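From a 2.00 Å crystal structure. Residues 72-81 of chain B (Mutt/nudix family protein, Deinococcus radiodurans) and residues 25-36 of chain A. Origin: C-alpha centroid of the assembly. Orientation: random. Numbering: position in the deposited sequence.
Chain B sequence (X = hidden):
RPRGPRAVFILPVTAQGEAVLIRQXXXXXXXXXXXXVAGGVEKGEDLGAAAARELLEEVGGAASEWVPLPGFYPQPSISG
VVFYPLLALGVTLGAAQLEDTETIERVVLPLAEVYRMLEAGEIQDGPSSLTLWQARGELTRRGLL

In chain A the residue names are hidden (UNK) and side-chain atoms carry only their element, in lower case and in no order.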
ATOM      1  N   PHE B  72       8.071  -4.896   1.821  1.00 21.57           N
ATOM      2  CA  PHE B  72       7.897  -3.475   1.985  1.00 20.56           C
ATOM      3  C   PHE B  72       7.878  -3.124   3.471  1.00 20.73           C
ATOM      4  O   PHE B  72       7.453  -3.948   4.305  1.00 20.71           O
ATOM      5  CB  PHE B  72       6.599  -2.970   1.299  1.00 20.54           C
ATOM      6  CG  PHE B  72       5.317  -3.614   1.804  1.00 20.28           C
ATOM      7  CD1 PHE B  72       4.619  -3.077   2.906  1.00 20.92           C
ATOM      8  CD2 PHE B  72       4.796  -4.745   1.171  1.00 18.62           C
ATOM      9  CE1 PHE B  72       3.398  -3.660   3.358  1.00 21.57           C
ATOM     10  CE2 PHE B  72       3.596  -5.348   1.622  1.00 20.01           C
ATOM     11  CZ  PHE B  72       2.897  -4.792   2.725  1.00 16.39           C
ATOM     12  N   TYR B  73       8.323  -1.910   3.777  1.00 19.94           N
ATOM     13  CA  TYR B  73       8.171  -1.298   5.126  1.00 20.07           C
ATOM     14  C   TYR B  73       6.790  -0.671   5.242  1.00 20.69           C
ATOM     15  O   TYR B  73       6.493   0.267   4.491  1.00 18.64           O
ATOM     16  CB  TYR B  73       9.203  -0.194   5.325  1.00 18.86           C
ATOM     17  CG  TYR B  73      10.670  -0.656   5.235  1.00 20.98           C
ATOM     18  CD1 TYR B  73      11.291  -1.268   6.341  1.00 22.28           C
ATOM     19  CD2 TYR B  73      11.432  -0.467   4.059  1.00 19.35           C
ATOM     20  CE1 TYR B  73      12.647  -1.689   6.300  1.00 24.23           C
ATOM     21  CE2 TYR B  73      12.816  -0.899   4.018  1.00 22.62           C
ATOM     22  CZ  TYR B  73      13.390  -1.512   5.127  1.00 22.81           C
ATOM     23  OH  TYR B  73      14.731  -1.909   5.126  1.00 23.36           O
ATOM     24  N   PRO B  74       5.950  -1.146   6.202  1.00 21.57           N
ATOM     25  CA  PRO B  74       4.627  -0.480   6.318  1.00 23.23           C
ATOM     26  C   PRO B  74       4.751   0.964   6.786  1.00 23.31           C
ATOM     27  O   PRO B  74       3.963   1.809   6.403  1.00 22.72           O
ATOM     28  CB  PRO B  74       3.891  -1.312   7.388  1.00 22.36           C
ATOM     29  CG  PRO B  74       5.029  -2.025   8.141  1.00 24.18           C
ATOM     30  CD  PRO B  74       5.968  -2.382   7.002  1.00 22.20           C
ATOM     31  N   GLN B  75       5.742   1.236   7.604  1.00 23.97           N
ATOM     32  CA  GLN B  75       5.872   2.566   8.166  1.00 25.48           C
ATOM     33  C   GLN B  75       7.293   2.905   8.545  1.00 25.03           C
ATOM     34  O   GLN B  75       7.601   3.014   9.770  1.00 25.47           O
ATOM     35  CB  GLN B  75       4.964   2.715   9.406  1.00 26.04           C
ATOM     36  CG  GLN B  75       3.872   3.723   9.207  1.00 31.28           C
ATOM     37  CD  GLN B  75       3.154   4.059  10.495  1.00 32.42           C
ATOM     38  OE1 GLN B  75       2.652   3.176  11.193  1.00 37.04           O
ATOM     39  NE2 GLN B  75       3.075   5.334  10.790  1.00 33.21           N
ATOM     40  N   PRO B  76       8.173   3.120   7.533  1.00 25.37           N
ATOM     41  CA  PRO B  76       9.604   3.304   7.882  1.00 25.78           C
ATOM     42  C   PRO B  76       9.959   4.594   8.658  1.00 27.11           C
ATOM     43  O   PRO B  76      11.077   4.692   9.188  1.00 27.59           O
ATOM     44  CB  PRO B  76      10.318   3.290   6.518  1.00 25.40           C
ATOM     45  CG  PRO B  76       9.263   3.774   5.560  1.00 25.61           C
ATOM     46  CD  PRO B  76       7.953   3.198   6.072  1.00 23.45           C
ATOM     47  N   SER B  77       9.052   5.557   8.719  1.00 27.37           N
ATOM     48  CA  SER B  77       9.312   6.760   9.508  1.00 28.60           C
ATOM     49  C   SER B  77       9.447   6.409  10.978  1.00 29.49           C
ATOM     50  O   SER B  77      10.173   7.099  11.713  1.00 29.30           O
ATOM     51  CB  SER B  77       8.190   7.771   9.348  1.00 27.54           C
ATOM     52  OG  SER B  77       6.950   7.219   9.779  1.00 30.42           O
ATOM     53  N   ILE B  78       8.809   5.295  11.365  1.00 30.36           N
ATOM     54  CA  ILE B  78       8.503   4.940  12.757  1.00 32.62           C
ATOM     55  C   ILE B  78       9.042   3.550  13.173  1.00 32.59           C
ATOM     56  O   ILE B  78       9.389   3.308  14.342  1.00 32.30           O
ATOM     57  CB  ILE B  78       6.918   5.041  12.932  1.00 33.16           C
ATOM     58  CG1 ILE B  78       6.512   6.422  13.438  1.00 33.64           C
ATOM     59  CG2 ILE B  78       6.327   3.974  13.770  1.00 35.70           C
ATOM     60  CD1 ILE B  78       7.606   7.321  13.791  1.00 34.82           C
ATOM     61  N   SER B  79       9.154   2.653  12.201  1.00 31.77           N
ATOM     62  CA  SER B  79       9.451   1.269  12.478  1.00 31.52           C
ATOM     63  C   SER B  79      10.349   0.685  11.400  1.00 30.92           C
ATOM     64  O   SER B  79      10.163   0.972  10.228  1.00 30.43           O
ATOM     65  CB  SER B  79       8.124   0.501  12.458  1.00 31.49           C
ATOM     66  OG  SER B  79       8.339  -0.878  12.724  1.00 34.44           O
ATOM     67  N   GLY B  80      11.243  -0.216  11.801  1.00 30.57           N
ATOM     68  CA  GLY B  80      12.035  -0.964  10.860  1.00 29.36           C
ATOM     69  C   GLY B  80      11.428  -2.299  10.452  1.00 28.58           C
ATOM     70  O   GLY B  80      12.060  -2.990   9.688  1.00 29.23           O
ATOM     71  N   VAL B  81      10.204  -2.624  10.902  1.00 27.76           N
ATOM     72  CA  VAL B  81       9.501  -3.874  10.541  1.00 27.04           C
ATOM     73  C   VAL B  81       9.285  -3.973   9.024  1.00 26.27           C
ATOM     74  O   VAL B  81       9.016  -2.969   8.370  1.00 24.95           O
ATOM     75  CB  VAL B  81       8.101  -4.089  11.283  1.00 28.15           C
ATOM     76  CG1 VAL B  81       7.010  -3.185  10.761  1.00 28.44           C
ATOM     77  CG2 VAL B  81       7.555  -5.503  11.038  1.00 27.33           C
TER
ATOM     78  N   UNK A  25      16.164  10.576   4.871  1.00 27.05           N
ATOM     79  CA  UNK A  25      16.777   9.762   5.927  1.00 28.34           C
ATOM     80  C   UNK A  25      15.687   9.281   6.884  1.00 27.78           C
ATOM     81  O   UNK A  25      14.833  10.066   7.314  1.00 29.08           O
ATOM     82  c   UNK A  25      18.278   9.827   9.091  1.00 34.69           C
ATOM     83  c   UNK A  25      18.978   9.033  10.044  1.00 36.02           C
ATOM     84  c   UNK A  25      18.588   9.752   7.730  1.00 29.93           C
ATOM     85  c   UNK A  25      20.303   8.103   8.262  1.00 29.23           C
ATOM     86  c   UNK A  25      17.824  10.574   6.714  1.00 28.68           C
ATOM     87  c   UNK A  25      19.991   8.187   9.619  1.00 31.64           C
ATOM     88  c   UNK A  25      19.596   8.895   7.324  1.00 32.26           C
ATOM     89  N   UNK A  26      15.694   7.994   7.196  1.00 26.72           N
ATOM     90  CA  UNK A  26      14.789   7.458   8.186  1.00 26.75           C
ATOM     91  C   UNK A  26      15.556   6.744   9.272  1.00 26.77           C
ATOM     92  O   UNK A  26      16.248   5.737   9.024  1.00 26.08           O
ATOM     93  n   UNK A  26      10.207  10.269   7.881  1.00 36.05           N
ATOM     94  c   UNK A  26      13.770   6.493   7.540  1.00 26.81           C
ATOM     95  n   UNK A  26       8.851   9.757   6.109  1.00 33.71           N
ATOM     96  c   UNK A  26      12.128   8.408   7.101  1.00 31.89           C
ATOM     97  c   UNK A  26      12.835   7.167   6.502  1.00 28.24           C
ATOM     98  n   UNK A  26      10.871   8.676   6.390  1.00 31.10           N
ATOM     99  c   UNK A  26       9.981   9.574   6.785  1.00 35.40           C
ATOM    100  N   UNK A  27      15.388   7.213  10.495  1.00 25.89           N
ATOM    101  CA  UNK A  27      16.126   6.649  11.619  1.00 25.66           C
ATOM    102  C   UNK A  27      15.969   5.136  11.826  1.00 24.07           C
ATOM    103  O   UNK A  27      16.956   4.442  12.157  1.00 23.60           O
ATOM    104  c   UNK A  27      17.848   7.481  14.341  1.00 34.10           C
ATOM    105  c   UNK A  27      18.561   7.100  15.495  1.00 34.61           C
ATOM    106  c   UNK A  27      17.958   6.236  16.403  1.00 34.14           C
ATOM    107  o   UNK A  27      18.626   5.842  17.538  1.00 36.85           O
ATOM    108  c   UNK A  27      16.553   6.997  14.108  1.00 29.51           C
ATOM    109  c   UNK A  27      15.777   7.425  12.893  1.00 26.97           C
ATOM    110  c   UNK A  27      16.669   5.761  16.193  1.00 35.17           C
ATOM    111  c   UNK A  27      15.980   6.136  15.046  1.00 33.51           C
ATOM    112  N   UNK A  28      14.754   4.590  11.629  1.00 23.72           N
ATOM    113  CA  UNK A  28      14.751   3.153  11.832  1.00 23.70           C
ATOM    114  C   UNK A  28      15.571   2.367  10.804  1.00 23.64           C
ATOM    115  O   UNK A  28      15.849   1.182  11.035  1.00 22.53           O
ATOM    116  c   UNK A  28      12.558   4.084  12.213  1.00 24.02           C
ATOM    117  c   UNK A  28      13.384   5.135  11.523  1.00 23.92           C
ATOM    118  c   UNK A  28      13.250   2.780  11.743  1.00 24.53           C
ATOM    119  N   UNK A  29      15.936   3.009   9.692  1.00 22.98           N
ATOM    120  CA  UNK A  29      16.775   2.356   8.677  1.00 24.29           C
ATOM    121  C   UNK A  29      18.263   2.718   8.824  1.00 24.29           C
ATOM    122  O   UNK A  29      19.089   1.994   8.306  1.00 24.64           O
ATOM    123  c   UNK A  29      14.855   2.570   6.817  1.00 26.81           C
ATOM    124  c   UNK A  29      14.679   2.691   5.227  1.00 23.90           C
ATOM    125  c   UNK A  29      16.320   2.715   7.244  1.00 21.52           C
ATOM    126  c   UNK A  29      14.231   1.278   7.337  1.00 24.28           C
ATOM    127  N   UNK A  30      18.568   3.812   9.534  1.00 24.54           N
ATOM    128  CA  UNK A  30      19.857   4.560   9.452  1.00 24.52           C
ATOM    129  C   UNK A  30      20.256   4.771   8.007  1.00 24.82           C
ATOM    130  O   UNK A  30      21.424   4.645   7.653  1.00 24.69           O
ATOM    131  c   UNK A  30      21.047   4.465  14.775  1.00 37.01           C
ATOM    132  n   UNK A  30      22.355   4.534  14.548  1.00 39.13           N
ATOM    133  c   UNK A  30      21.001   3.838  10.183  1.00 24.17           C
ATOM    134  c   UNK A  30      20.543   4.939  12.384  1.00 27.35           C
ATOM    135  c   UNK A  30      20.729   3.630  11.648  1.00 25.51           C
ATOM    136  n   UNK A  30      20.607   4.219  16.009  1.00 39.19           N
ATOM    137  n   UNK A  30      20.177   4.656  13.785  1.00 33.88           N
ATOM    138  N   UNK A  31      19.278   5.034   7.164  1.00 23.99           N
ATOM    139  CA  UNK A  31      19.536   5.206   5.729  1.00 24.60           C
ATOM    140  C   UNK A  31      18.396   6.012   5.152  1.00 25.43           C
ATOM    141  O   UNK A  31      17.342   6.173   5.802  1.00 26.70           O
ATOM    142  c   UNK A  31      19.602   3.900   5.040  1.00 23.68           C
ATOM    143  N   UNK A  32      18.595   6.493   3.938  1.00 25.01           N
ATOM    144  CA  UNK A  32      17.542   7.195   3.200  1.00 24.58           C
ATOM    145  C   UNK A  32      16.685   6.174   2.450  1.00 24.12           C
ATOM    146  O   UNK A  32      17.077   4.983   2.254  1.00 23.63           O
ATOM    147  c   UNK A  32      19.050   9.225   2.988  1.00 26.82           C
ATOM    148  o   UNK A  32      18.846   7.646   1.169  1.00 24.38           O
ATOM    149  c   UNK A  32      18.124   8.269   2.237  1.00 25.24           C
ATOM    150  N   UNK A  33      15.499   6.608   2.052  1.00 22.64           N
ATOM    151  CA  UNK A  33      14.594   5.763   1.290  1.00 22.80           C
ATOM    152  C   UNK A  33      13.743   6.662   0.389  1.00 23.13           C
ATOM    153  O   UNK A  33      13.411   7.790   0.766  1.00 23.42           O
ATOM    154  c   UNK A  33      13.737   4.824   2.210  1.00 22.52           C
ATOM    155  c   UNK A  33      12.097   2.786   2.088  1.00 22.79           C
ATOM    156  c   UNK A  33      12.746   3.987   1.379  1.00 21.79           C
ATOM    157  c   UNK A  33      13.044   5.626   3.329  1.00 23.09           C
ATOM    158  N   UNK A  34      13.447   6.158  -0.808  1.00 23.19           N
ATOM    159  CA  UNK A  34      12.650   6.857  -1.815  1.00 24.27           C
ATOM    160  C   UNK A  34      11.174   6.868  -1.382  1.00 23.59           C
ATOM    161  O   UNK A  34      10.567   5.792  -1.121  1.00 24.10           O
ATOM    162  c   UNK A  34      12.040   6.933  -4.265  1.00 28.12           C
ATOM    163  o   UNK A  34      14.154   6.151  -3.563  1.00 25.54           O
ATOM    164  c   UNK A  34      12.780   6.152  -3.196  1.00 24.72           C
ATOM    165  N   UNK A  35      10.623   8.072  -1.281  1.00 21.66           N
ATOM    166  CA  UNK A  35       9.247   8.278  -0.843  1.00 22.43           C
ATOM    167  C   UNK A  35       8.559   9.324  -1.715  1.00 22.32           C
ATOM    168  O   UNK A  35       9.226  10.131  -2.389  1.00 22.00           O
ATOM    169  o   UNK A  35      10.032   9.610   3.144  1.00 35.92           O
ATOM    170  c   UNK A  35       9.222   8.775   0.603  1.00 22.17           C
ATOM    171  c   UNK A  35       9.921   8.365   3.001  1.00 32.18           C
ATOM    172  c   UNK A  35       9.859   7.799   1.599  1.00 26.29           C
ATOM    173  o   UNK A  35       9.852   7.573   3.955  1.00 34.27           O
ATOM    174  N   UNK A  36       7.234   9.312  -1.704  1.00 21.95           N
ATOM    175  CA  UNK A  36       6.467  10.504  -2.177  1.00 21.42           C
ATOM    176  C   UNK A  36       6.395  11.552  -1.042  1.00 21.35           C
ATOM    177  O   UNK A  36       6.941  11.323   0.043  1.00 21.97           O
ATOM    178  c   UNK A  36       4.172   9.488  -1.661  1.00 21.64           C
ATOM    179  c   UNK A  36       2.649   9.372  -2.130  1.00 20.36           C
ATOM    180  c   UNK A  36       5.058  10.120  -2.741  1.00 20.22           C
ATOM    181  c   UNK A  36       5.189   9.182  -3.992  1.00 21.50           C
TER

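Position 25 carries seven carbons, one leading to a ring of six. None comes near the chain B stretch. It is F25(A), in a strand that runs on to position 26.

Position 26 has three carbons, a nitrogen, then a carbon bearing two more nitrogens. It reaches P76(B) and S77(B). It is R26(A). Its CB lies 3.6 Å from O of P76(B). One face of its guanidinium is covered by CB of S77(B), 3.5 Å from NH1. Its backbone N donates to O of position 31, at 2.8 Å.

Position 27 has one carbon, then a six-carbon ring bearing an oxygen. The ring leads away from the chain B stretch. This is Y27(A).

Position 28 has three carbons closing a ring onto the backbone N. The ring packs on the backbone of P76(B) to G80(B). It is P28(A), with the largest covered area of the stretch. CD sits 3.3 Å from O of P76(B), CG 3.7 Å from C of I78(B), and CB 3.6 Å from N of G80(B).

Position 29 has four carbons, forked at the second. One end lies over a face of the Y73(B) ring. It is L29(A). CD2 is 3.9 Å from the ring centroid, in a CH-pi contact. Its backbone N donates to O of R26(A) at 2.8 Å.

Position 30 repeats the pattern of position 26. It is out of reach of the chain B stretch. It is R30(A).

Position 31 has one carbon and is A31(A). Position 32 has one carbon carrying an oxygen and a carbon, hence T32(A). Neither touches the chain B stretch.

Position 33 has four carbons, forked at the first, one arm two carbons long. The long arm reaches the Y73(B) ring. It is I33(A), with CD1 3.9 Å from CD2 of Y73(B).

Position 34 again has one carbon carrying an oxygen and a carbon, out of reach. It is T34(A).

Position 35 has three carbons, the third carrying two oxygens. One oxygen lies near the P76(B) ring. It is E35(A). OE2 accepts from NE of R26(A) at 2.9 Å, within a salt bridge, and lies 4.2 Å from CG of P76(B).

Position 36 matches position 33 in its atoms but is out of reach. It is I36(A).

No hydrogen bond crosses between the stretches, so the contact rests on packing. Y73(B) meets L29(A) and I33(A), while P28(A) packs along the chain B backbone from P76(B) to G80(B). The salt bridge ties R26(A) to E35(A) beside P76(B). N of I78(B) and N of S79(B) both donate to O of Q75(B), at 3.0 and 2.9 Å.

Chain A (25-36) FRYPLRATITEI
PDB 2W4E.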